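Local coordinates for protein glucose-6-phosphate isomerase (Plasmodium falciparum, PDB 3QKI) that probably catalyses the reversible isomerisation of alpha-D-glucose 6-phosphate to beta-D-fructose 6-phosphate, the second step of glycolysis, at residues Arg72-Glu75 with Lys76-Asn79; Val205-Phe208 with Asn209-Tyr212; Leu348-Leu352 with Lys353-Pro357; Leu529-Leu532 with Tyr533-Ile537. All blocks are in the same frame, centred on the assembly; numbering follows the deposited sequence.

Overall arrangement
Following the chain from the N terminus, contact 1 (72-79) comes first, where strand 64-70 of the mixed sheet gives way to helix 75-87. Contact 2 (205-212) turns the long loop between helix 179-197 and strand 219-223, near the second subunit. Contact 3 (348-357) closes the short link from helix 330-349 to helix 356-371, and contact 4 (529-537) is a buried part of helix 523-543. All four are local and lie in series, without nesting or crossing. Contacts 3 and 4 touch, Ile356 and Pro357 packing on Leu532 and Ser535. Contact 1 approaches contact 3 to about 6 Å between nearest atoms, whereas contact 2 stands apart.

Contact 1: Arg72-Glu75 with Lys76-Asn79; sequences RYSE and KTLN
The N-terminal cap of helix 75-87 begins with Ser74, whose hydroxyl meets the backbone of Thr77 in the first turn. Ser74 OG accepts from Thr77 N at 3.1 Å, with an N-H...O angle of 156°. The torsion that sets OG between the backbone N and the carbonyl carbon (chi1 67°) turns the hydroxyl back over this turn, and serine suits the place because its oxygen sits one bond beyond CB. Ordinary i-to-i+4 backbone bonds follow: Leu78 N donates to Ser74 O at 3.1 Å, and Asn79 N to Glu75 O at 3.0 Å.

Beside the cap, Tyr73 and Leu78 make an apolar contact. Leu78 CD1 lies over one face of the phenol ring, displaced from the ring centre, 4.1 Å from the ring centroid and 21° off the normal, a CH-pi contact. Closer to the backbone, Tyr73 CB rests on Thr77 CB at 3.7 Å. A broad ring lets Tyr73 meet leucine with its face while its hydroxyl bonds Thr363 of helix 356-371; Thr77 OG1 in turn bonds Glu39, and Glu75 OE2 bonds Ser56. The cap is thereby tied to neighbouring helices. A serine N-cap with an aromatic residue just before it, packed on the leucine four residues after the cap, resembles the hydrophobic staple of helix N termini.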
loop_
_atom_site.group_PDB
_atom_site.type_symbol
_atom_site.label_atom_id
_atom_site.label_comp_id
_atom_site.label_asym_id
_atom_site.label_seq_id
_atom_site.Cartn_x
_atom_site.Cartn_y
_atom_site.Cartn_z
ATOM N N ARG A 72 -8.285 -23.077 9.196
ATOM C CA ARG A 72 -9.385 -23.696 9.937
ATOM C C ARG A 72 -10.050 -24.908 9.270
ATOM O O ARG A 72 -11.253 -24.930 9.016
ATOM C CB ARG A 72 -10.391 -22.628 10.420
ATOM C CG ARG A 72 -9.735 -21.513 11.231
ATOM C CD ARG A 72 -10.757 -20.684 11.969
ATOM N NE ARG A 72 -11.314 -21.441 13.093
ATOM C CZ ARG A 72 -12.334 -21.045 13.847
ATOM N NH1 ARG A 72 -12.939 -19.895 13.608
ATOM N NH2 ARG A 72 -12.754 -21.803 14.854
ATOM N N TYR A 73 -9.253 -25.931 9.015
ATOM C CA TYR A 73 -9.727 -27.186 8.457
ATOM C C TYR A 73 -8.939 -28.371 8.942
ATOM O O TYR A 73 -7.728 -28.280 9.160
ATOM C CB TYR A 73 -9.814 -27.188 6.895
ATOM C CG TYR A 73 -8.665 -26.568 6.110
ATOM C CD1 TYR A 73 -8.905 -25.591 5.142
ATOM C CD2 TYR A 73 -7.369 -27.072 6.215
ATOM C CE1 TYR A 73 -7.871 -25.050 4.387
ATOM C CE2 TYR A 73 -6.323 -26.529 5.477
ATOM C CZ TYR A 73 -6.584 -25.533 4.548
ATOM O OH TYR A 73 -5.573 -25.001 3.802
ATOM N N SER A 74 -9.628 -29.501 9.054
ATOM C CA SER A 74 -9.017 -30.790 9.343
ATOM C C SER A 74 -8.522 -31.312 7.974
ATOM O O SER A 74 -8.864 -30.730 6.931
ATOM C CB SER A 74 -10.066 -31.741 9.901
ATOM O OG SER A 74 -11.029 -32.062 8.909
ATOM N N GLU A 75 -7.764 -32.420 7.953
ATOM C CA GLU A 75 -7.343 -33.020 6.685
ATOM C C GLU A 75 -8.577 -33.476 5.885
ATOM O O GLU A 75 -8.577 -33.407 4.653
ATOM C CB GLU A 75 -6.409 -34.206 6.908
ATOM C CG GLU A 75 -5.089 -33.825 7.517
ATOM C CD GLU A 75 -4.454 -34.942 8.321
ATOM O OE1 GLU A 75 -4.700 -35.021 9.550
ATOM O OE2 GLU A 75 -3.728 -35.757 7.705
ATOM N N LYS A 76 -9.635 -33.903 6.586
ATOM C CA LYS A 76 -10.908 -34.330 5.990
ATOM C C LYS A 76 -11.598 -33.177 5.255
ATOM O O LYS A 76 -12.142 -33.380 4.170
ATOM C CB LYS A 76 -11.845 -34.856 7.083
ATOM C CG LYS A 76 -12.518 -36.159 6.736
ATOM C CD LYS A 76 -11.668 -37.315 7.259
ATOM C CE LYS A 76 -12.500 -38.364 7.943
ATOM N NZ LYS A 76 -11.688 -39.213 8.853
ATOM N N THR A 77 -11.598 -31.967 5.862
ATOM C CA THR A 77 -12.209 -30.782 5.227
ATOM C C THR A 77 -11.383 -30.331 4.010
ATOM O O THR A 77 -11.955 -29.934 2.994
ATOM C CB THR A 77 -12.510 -29.685 6.241
ATOM O OG1 THR A 77 -13.369 -30.222 7.244
ATOM C CG2 THR A 77 -13.190 -28.450 5.604
ATOM N N LEU A 78 -10.048 -30.447 4.086
ATOM C CA LEU A 78 -9.216 -30.088 2.938
ATOM C C LEU A 78 -9.465 -31.079 1.798
ATOM O O LEU A 78 -9.501 -30.675 0.649
ATOM C CB LEU A 78 -7.722 -29.998 3.313
ATOM C CG LEU A 78 -6.781 -29.449 2.222
ATOM C CD1 LEU A 78 -7.223 -28.080 1.725
ATOM C CD2 LEU A 78 -5.345 -29.434 2.699
ATOM N N ASN A 79 -9.693 -32.370 2.120
ATOM C CA ASN A 79 -10.018 -33.386 1.104
ATOM C C ASN A 79 -11.327 -33.051 0.425
ATOM O O ASN A 79 -11.433 -33.229 -0.790
ATOM C CB ASN A 79 -10.045 -34.796 1.704
ATOM C CG ASN A 79 -8.673 -35.318 2.086
ATOM O OD1 ASN A 79 -7.630 -34.757 1.722
ATOM N ND2 ASN A 79 -8.638 -36.390 2.866
#

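Contact 2: Val205-Phe208 with Asn209-Tyr212; sequences VNNF and NNNY
A single backbone hydrogen bond joins Asn207 to Asn210 and closes a type I beta turn over Phe208 and Asn209. Asn210 N donates to Asn207 O at 3.2 Å; its N-H points well at the oxygen (158°), but the donor stands 50° out of the carbonyl plane. Asn207 is also the centre of an inverse gamma turn, with a weak bond of 2.8 Å from Phe208 N to Asn206 O; the two turns overlap, sharing Asn207 and Phe208.

The side-chain contact is between the two asparagines at the ends of the beta turn. The amide of Asn210 folds back beside Asn207, its OD1 lying 3.4 Å from Asn207 CB. CG of Asn210 stands beside its own backbone N, anti to the carbonyl carbon (chi1 -82°), which sets the face of the amide against Asn207 O, 3.2 Å from Asn210 CG. Asn210 ND2 has its strong partner in Asn200.

Water supplies further links. One molecule accepts from Asn207 ND2 at 2.7 Å and gives a weak bond to Asn210 OD1. Another donates to Phe208 O at 2.6 Å and to Asn210 O at 2.9 Å, tying two carbonyls of the turn; it also lies in the plane of the Tyr212 ring, at its edge.

Outward, the Phe208 ring meets Phe453 edge-to-face and packs on Leu270 of the second subunit. Short polar asparagines suit such a bend, since their amides can bond to water and to nearby loops. The whole is a surface type I beta turn in a loop bordering the subunit interface.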
loop_
_atom_site.group_PDB
_atom_site.type_symbol
_atom_site.label_atom_id
_atom_site.label_comp_id
_atom_site.label_asym_id
_atom_site.label_seq_id
_atom_site.Cartn_x
_atom_site.Cartn_y
_atom_site.Cartn_z
ATOM N N VAL A 205 29.207 -11.123 6.438
ATOM C CA VAL A 205 28.181 -10.197 6.925
ATOM C C VAL A 205 28.759 -8.786 6.861
ATOM O O VAL A 205 29.961 -8.630 6.608
ATOM C CB VAL A 205 27.736 -10.546 8.386
ATOM C CG1 VAL A 205 27.039 -11.894 8.455
ATOM C CG2 VAL A 205 28.903 -10.493 9.364
ATOM N N ASN A 206 27.915 -7.764 7.123
ATOM C CA ASN A 206 28.313 -6.377 7.244
ATOM C C ASN A 206 29.053 -5.828 6.024
ATOM O O ASN A 206 30.097 -5.190 6.169
ATOM C CB ASN A 206 29.119 -6.161 8.582
ATOM C CG ASN A 206 28.469 -6.771 9.809
ATOM O OD1 ASN A 206 27.281 -7.110 9.817
ATOM N ND2 ASN A 206 29.213 -6.900 10.895
ATOM N N ASN A 207 28.479 -6.031 4.823
ATOM C CA ASN A 207 29.082 -5.567 3.582
ATOM C C ASN A 207 28.898 -4.066 3.340
ATOM O O ASN A 207 28.503 -3.646 2.255
ATOM C CB ASN A 207 28.616 -6.423 2.406
ATOM C CG ASN A 207 28.800 -7.898 2.643
ATOM O OD1 ASN A 207 27.856 -8.625 2.971
ATOM N ND2 ASN A 207 30.023 -8.368 2.546
ATOM N N PHE A 208 29.245 -3.250 4.342
ATOM C CA PHE A 208 29.085 -1.792 4.274
ATOM C C PHE A 208 29.950 -1.078 3.244
ATOM O O PHE A 208 29.639 0.052 2.887
ATOM C CB PHE A 208 29.251 -1.153 5.668
ATOM C CG PHE A 208 28.212 -1.585 6.666
ATOM C CD1 PHE A 208 26.923 -1.082 6.605
ATOM C CD2 PHE A 208 28.532 -2.474 7.685
ATOM C CE1 PHE A 208 25.962 -1.474 7.530
ATOM C CE2 PHE A 208 27.571 -2.854 8.621
ATOM C CZ PHE A 208 26.289 -2.355 8.532
ATOM N N ASN A 209 31.015 -1.731 2.759
ATOM C CA ASN A 209 31.878 -1.140 1.747
ATOM C C ASN A 209 31.414 -1.435 0.312
ATOM O O ASN A 209 32.125 -1.090 -0.639
ATOM C CB ASN A 209 33.340 -1.547 1.958
ATOM C CG ASN A 209 34.015 -0.818 3.099
ATOM O OD1 ASN A 209 33.640 0.313 3.490
ATOM N ND2 ASN A 209 35.043 -1.457 3.651
ATOM N N ASN A 210 30.231 -2.058 0.146
ATOM C CA ASN A 210 29.647 -2.328 -1.174
ATOM C C ASN A 210 29.538 -1.041 -1.957
ATOM O O ASN A 210 29.175 0.009 -1.395
ATOM C CB ASN A 210 28.261 -2.967 -1.059
ATOM C CG ASN A 210 28.267 -4.457 -0.824
ATOM O OD1 ASN A 210 29.302 -5.107 -0.693
ATOM N ND2 ASN A 210 27.087 -5.041 -0.786
ATOM N N ASN A 211 29.894 -1.109 -3.233
ATOM C CA ASN A 211 29.868 0.037 -4.131
ATOM C C ASN A 211 28.592 0.002 -4.980
ATOM O O ASN A 211 28.270 -1.035 -5.568
ATOM C CB ASN A 211 31.121 0.027 -5.017
ATOM C CG ASN A 211 31.355 1.360 -5.674
ATOM O OD1 ASN A 211 30.626 1.775 -6.581
ATOM N ND2 ASN A 211 32.357 2.080 -5.205
ATOM N N TYR A 212 27.878 1.138 -5.036
ATOM C CA TYR A 212 26.630 1.285 -5.786
ATOM C C TYR A 212 26.743 2.312 -6.928
ATOM O O TYR A 212 25.768 2.568 -7.622
ATOM C CB TYR A 212 25.429 1.547 -4.830
ATOM C CG TYR A 212 25.218 0.410 -3.836
ATOM C CD1 TYR A 212 24.552 -0.757 -4.206
ATOM C CD2 TYR A 212 25.730 0.485 -2.541
ATOM C CE1 TYR A 212 24.389 -1.815 -3.310
ATOM C CE2 TYR A 212 25.587 -0.576 -1.641
ATOM C CZ TYR A 212 24.928 -1.730 -2.037
ATOM O OH TYR A 212 24.772 -2.782 -1.166
HETATM O O HOH W 1 31.670 -6.798 1.029
HETATM O O HOH W 2 27.738 0.366 1.126
#

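Contact 3: Leu348-Leu352 with Lys353-Pro357; sequences LHADL and KENIP
Ala350 O is gripped by Asn355 ND2 from across the turn at 3.1 Å and also by Lys91 NZ of helix 90-99, in the tight helix-loop-helix connection between helices 330-349 and 356-371. The amide donor stands 36° out of the carbonyl plane of Ala350. CG of Asn355 lies anti to the backbone N (chi1 -166°), which carries ND2 back to the end of the preceding helix; there it also bonds Phe347 O. Asparagine suits the place because its amide serves both helices: Asn355 is the N-cap of helix 356-371, and its OD1 makes a weak bond to Val358 N.

Between the helices, the chain turns through a short 3-10 segment. Glu354 N donates to Asp351 O at 2.8 Å, again from above the carbonyl plane, while Asn355 N makes only a weak bond to Leu352 O. The small methyl of Ala350 fits beside the Asn355 amide, its CB 3.9 Å from ND2. Leu352 is buried, and its apolar side chain packs on Val82 and Ala85 of helix 75-87.

On the exposed side, the acidic and basic side chains of Asp351 and Lys353 run side by side, with Asp351 OD2 and Lys353 NZ 4.0 Å apart, too far for a salt bridge.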
loop_
_atom_site.group_PDB
_atom_site.type_symbol
_atom_site.label_atom_id
_atom_site.label_comp_id
_atom_site.label_asym_id
_atom_site.label_seq_id
_atom_site.Cartn_x
_atom_site.Cartn_y
_atom_site.Cartn_z
ATOM N N LEU A 348 0.258 -27.226 -13.620
ATOM C CA LEU A 348 -0.440 -28.013 -14.626
ATOM C C LEU A 348 -0.495 -29.506 -14.294
ATOM O O LEU A 348 -1.543 -30.141 -14.481
ATOM C CB LEU A 348 0.243 -27.809 -15.991
ATOM C CG LEU A 348 -0.294 -28.621 -17.179
ATOM C CD1 LEU A 348 -1.731 -28.195 -17.546
ATOM C CD2 LEU A 348 0.618 -28.455 -18.397
ATOM N N HIS A 349 0.638 -30.075 -13.879
ATOM C CA HIS A 349 0.786 -31.511 -13.690
ATOM C C HIS A 349 0.538 -32.112 -12.310
ATOM O O HIS A 349 0.103 -33.267 -12.251
ATOM C CB HIS A 349 2.135 -31.981 -14.253
ATOM C CG HIS A 349 2.289 -31.724 -15.718
ATOM N ND1 HIS A 349 1.532 -32.412 -16.655
ATOM C CD2 HIS A 349 3.089 -30.850 -16.363
ATOM C CE1 HIS A 349 1.911 -31.938 -17.837
ATOM N NE2 HIS A 349 2.860 -31.018 -17.713
ATOM N N ALA A 350 0.841 -31.402 -11.206
ATOM C CA ALA A 350 0.667 -31.987 -9.868
ATOM C C ALA A 350 -0.770 -32.359 -9.569
ATOM O O ALA A 350 -1.677 -31.594 -9.915
ATOM C CB ALA A 350 1.194 -31.042 -8.783
ATOM N N ASP A 351 -0.978 -33.521 -8.900
ATOM C CA ASP A 351 -2.300 -33.964 -8.441
ATOM C C ASP A 351 -2.791 -32.885 -7.479
ATOM O O ASP A 351 -1.972 -32.309 -6.760
ATOM C CB ASP A 351 -2.225 -35.323 -7.705
ATOM C CG ASP A 351 -1.653 -36.474 -8.519
ATOM O OD1 ASP A 351 -1.914 -36.526 -9.750
ATOM O OD2 ASP A 351 -0.959 -37.335 -7.926
ATOM N N LEU A 352 -4.097 -32.576 -7.511
ATOM C CA LEU A 352 -4.716 -31.491 -6.743
ATOM C C LEU A 352 -4.323 -31.441 -5.271
ATOM O O LEU A 352 -4.061 -30.358 -4.751
ATOM C CB LEU A 352 -6.243 -31.513 -6.898
ATOM C CG LEU A 352 -6.807 -31.284 -8.317
ATOM C CD1 LEU A 352 -8.255 -31.627 -8.364
ATOM C CD2 LEU A 352 -6.634 -29.856 -8.768
ATOM N N LYS A 353 -4.240 -32.614 -4.610
ATOM C CA LYS A 353 -3.897 -32.708 -3.187
ATOM C C LYS A 353 -2.430 -32.299 -2.899
ATOM O O LYS A 353 -2.090 -32.014 -1.746
ATOM C CB LYS A 353 -4.220 -34.121 -2.647
ATOM C CG LYS A 353 -3.373 -35.225 -3.266
ATOM C CD LYS A 353 -3.558 -36.581 -2.574
ATOM C CE LYS A 353 -2.725 -37.682 -3.214
ATOM N NZ LYS A 353 -3.162 -38.006 -4.609
ATOM N N GLU A 354 -1.586 -32.269 -3.945
ATOM C CA GLU A 354 -0.170 -31.954 -3.851
ATOM C C GLU A 354 0.182 -30.711 -4.686
ATOM O O GLU A 354 1.361 -30.376 -4.844
ATOM C CB GLU A 354 0.689 -33.169 -4.280
ATOM C CG GLU A 354 0.478 -34.437 -3.459
ATOM C CD GLU A 354 0.642 -34.346 -1.949
ATOM O OE1 GLU A 354 1.586 -33.669 -1.478
ATOM O OE2 GLU A 354 -0.174 -34.973 -1.233
ATOM N N ASN A 355 -0.845 -30.023 -5.190
ATOM C CA ASN A 355 -0.702 -28.868 -6.063
ATOM C C ASN A 355 -0.754 -27.564 -5.234
ATOM O O ASN A 355 -1.825 -27.135 -4.780
ATOM C CB ASN A 355 -1.787 -28.940 -7.135
ATOM C CG ASN A 355 -1.570 -28.016 -8.293
ATOM O OD1 ASN A 355 -1.289 -26.815 -8.124
ATOM N ND2 ASN A 355 -1.751 -28.549 -9.501
ATOM N N ILE A 356 0.414 -26.969 -5.011
ATOM C CA ILE A 356 0.595 -25.773 -4.172
ATOM C C ILE A 356 -0.309 -24.568 -4.559
ATOM O O ILE A 356 -1.090 -24.136 -3.709
ATOM C CB ILE A 356 2.099 -25.445 -3.957
ATOM C CG1 ILE A 356 2.737 -26.502 -3.059
ATOM C CG2 ILE A 356 2.304 -24.034 -3.358
ATOM C CD1 ILE A 356 4.245 -26.582 -3.129
ATOM N N PRO A 357 -0.311 -24.068 -5.815
ATOM C CA PRO A 357 -1.233 -22.949 -6.146
ATOM C C PRO A 357 -2.712 -23.326 -6.005
ATOM O O PRO A 357 -3.533 -22.482 -5.650
ATOM C CB PRO A 357 -0.908 -22.637 -7.608
ATOM C CG PRO A 357 0.389 -23.311 -7.900
ATOM C CD PRO A 357 0.536 -24.439 -6.975
#

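Contact 4: Leu529-Leu532 with Tyr533-Ile537; sequences LLSL and YESRI
The phenol ring of Tyr533 has Leu529 O at one edge, in the ring plane; Tyr533 CD1 lies 3.6 Å from Leu529 O. Leu529 runs alongside the ring, pointing the same way, and its CD1 comes 4.0 Å from Tyr533 CE1. Tyrosine suits the buried place because the ring can meet leucine, and Phe388 edge-to-face, while its hydroxyl bonds Glu444.

At the next residue, the aliphatic branches of Leu530 cross the carboxylate end of Glu534, Leu530 CD1 lying 3.7 Å from OE2. Glu534 reaches this far with its chain extended beyond CG (chi2 -175°), and its OE1 forms a salt bridge with Arg117.

Ser531 O takes two bonds from Ser535: OG at 2.7 Å and N at 2.8 Å, arriving from opposite faces of the carbonyl plane. Ser535 thus spends its hydroxyl proton on the helix backbone, and its small side chain fits against Pro357 of a neighbouring helix. Arg536 N donates to Leu532 O at 2.9 Å, while the Arg536 guanidinium pairs with Glu444 and Glu540. Backbone i-to-i+4 bonds, with a serine hydroxyl returned to the carbonyl four residues back, mark this buried part of helix 523-543 as alpha-helical.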
loop_
_atom_site.group_PDB
_atom_site.type_symbol
_atom_site.label_atom_id
_atom_site.label_comp_id
_atom_site.label_asym_id
_atom_site.label_seq_id
_atom_site.Cartn_x
_atom_site.Cartn_y
_atom_site.Cartn_z
ATOM N N LEU A 529 7.817 -17.428 -7.087
ATOM C CA LEU A 529 6.865 -16.589 -6.344
ATOM C C LEU A 529 5.823 -15.932 -7.280
ATOM O O LEU A 529 4.639 -15.963 -6.972
ATOM C CB LEU A 529 7.598 -15.548 -5.465
ATOM C CG LEU A 529 6.741 -14.613 -4.598
ATOM C CD1 LEU A 529 5.945 -15.382 -3.548
ATOM C CD2 LEU A 529 7.614 -13.552 -3.915
ATOM N N LEU A 530 6.260 -15.355 -8.400
ATOM C CA LEU A 530 5.347 -14.740 -9.361
ATOM C C LEU A 530 4.368 -15.762 -9.918
ATOM O O LEU A 530 3.156 -15.527 -9.889
ATOM C CB LEU A 530 6.092 -14.065 -10.537
ATOM C CG LEU A 530 5.177 -13.579 -11.672
ATOM C CD1 LEU A 530 4.375 -12.365 -11.259
ATOM C CD2 LEU A 530 5.915 -13.412 -12.946
ATOM N N SER A 531 4.888 -16.900 -10.407
ATOM C CA SER A 531 4.045 -17.923 -11.018
ATOM C C SER A 531 3.086 -18.532 -9.999
ATOM O O SER A 531 1.958 -18.830 -10.349
ATOM C CB SER A 531 4.882 -18.982 -11.725
ATOM O OG SER A 531 4.067 -20.082 -12.109
ATOM N N LEU A 532 3.519 -18.683 -8.745
ATOM C CA LEU A 532 2.698 -19.224 -7.674
ATOM C C LEU A 532 1.402 -18.399 -7.545
ATOM O O LEU A 532 0.324 -18.980 -7.490
ATOM C CB LEU A 532 3.493 -19.239 -6.341
ATOM C CG LEU A 532 2.715 -19.598 -5.066
ATOM C CD1 LEU A 532 2.093 -20.960 -5.178
ATOM C CD2 LEU A 532 3.608 -19.503 -3.824
ATOM N N TYR A 533 1.509 -17.061 -7.526
ATOM C CA TYR A 533 0.353 -16.173 -7.410
ATOM C C TYR A 533 -0.451 -16.077 -8.708
ATOM O O TYR A 533 -1.691 -16.090 -8.647
ATOM C CB TYR A 533 0.745 -14.788 -6.836
ATOM C CG TYR A 533 0.821 -14.829 -5.329
ATOM C CD1 TYR A 533 1.936 -15.364 -4.679
ATOM C CD2 TYR A 533 -0.267 -14.445 -4.546
ATOM C CE1 TYR A 533 1.974 -15.495 -3.288
ATOM C CE2 TYR A 533 -0.236 -14.569 -3.151
ATOM C CZ TYR A 533 0.893 -15.078 -2.528
ATOM O OH TYR A 533 0.936 -15.196 -1.153
ATOM N N GLU A 534 0.228 -16.053 -9.878
ATOM C CA GLU A 534 -0.502 -16.038 -11.168
ATOM C C GLU A 534 -1.324 -17.348 -11.280
ATOM O O GLU A 534 -2.508 -17.306 -11.615
ATOM C CB GLU A 534 0.461 -15.928 -12.372
ATOM C CG GLU A 534 1.135 -14.571 -12.548
ATOM C CD GLU A 534 1.993 -14.453 -13.800
ATOM O OE1 GLU A 534 2.270 -15.495 -14.441
ATOM O OE2 GLU A 534 2.354 -13.312 -14.168
ATOM N N SER A 535 -0.715 -18.482 -10.901
ATOM C CA SER A 535 -1.383 -19.790 -10.907
ATOM C C SER A 535 -2.539 -19.812 -9.901
ATOM O O SER A 535 -3.630 -20.249 -10.253
ATOM C CB SER A 535 -0.394 -20.906 -10.606
ATOM O OG SER A 535 0.675 -20.917 -11.532
ATOM N N ARG A 536 -2.316 -19.308 -8.667
ATOM C CA ARG A 536 -3.341 -19.250 -7.628
ATOM C C ARG A 536 -4.558 -18.478 -8.099
ATOM O O ARG A 536 -5.671 -18.948 -7.898
ATOM C CB ARG A 536 -2.759 -18.643 -6.318
ATOM C CG ARG A 536 -3.751 -18.484 -5.163
ATOM C CD ARG A 536 -4.257 -17.054 -5.106
ATOM N NE ARG A 536 -5.021 -16.740 -3.892
ATOM C CZ ARG A 536 -4.474 -16.351 -2.742
ATOM N NH1 ARG A 536 -3.157 -16.274 -2.617
ATOM N NH2 ARG A 536 -5.242 -16.050 -1.707
ATOM N N ILE A 537 -4.349 -17.294 -8.736
ATOM C CA ILE A 537 -5.446 -16.462 -9.246
ATOM C C ILE A 537 -6.238 -17.143 -10.367
ATOM O O ILE A 537 -7.474 -17.115 -10.349
ATOM C CB ILE A 537 -4.975 -15.018 -9.549
ATOM C CG1 ILE A 537 -4.750 -14.244 -8.214
ATOM C CG2 ILE A 537 -5.906 -14.265 -10.477
ATOM C CD1 ILE A 537 -5.949 -14.335 -7.114
#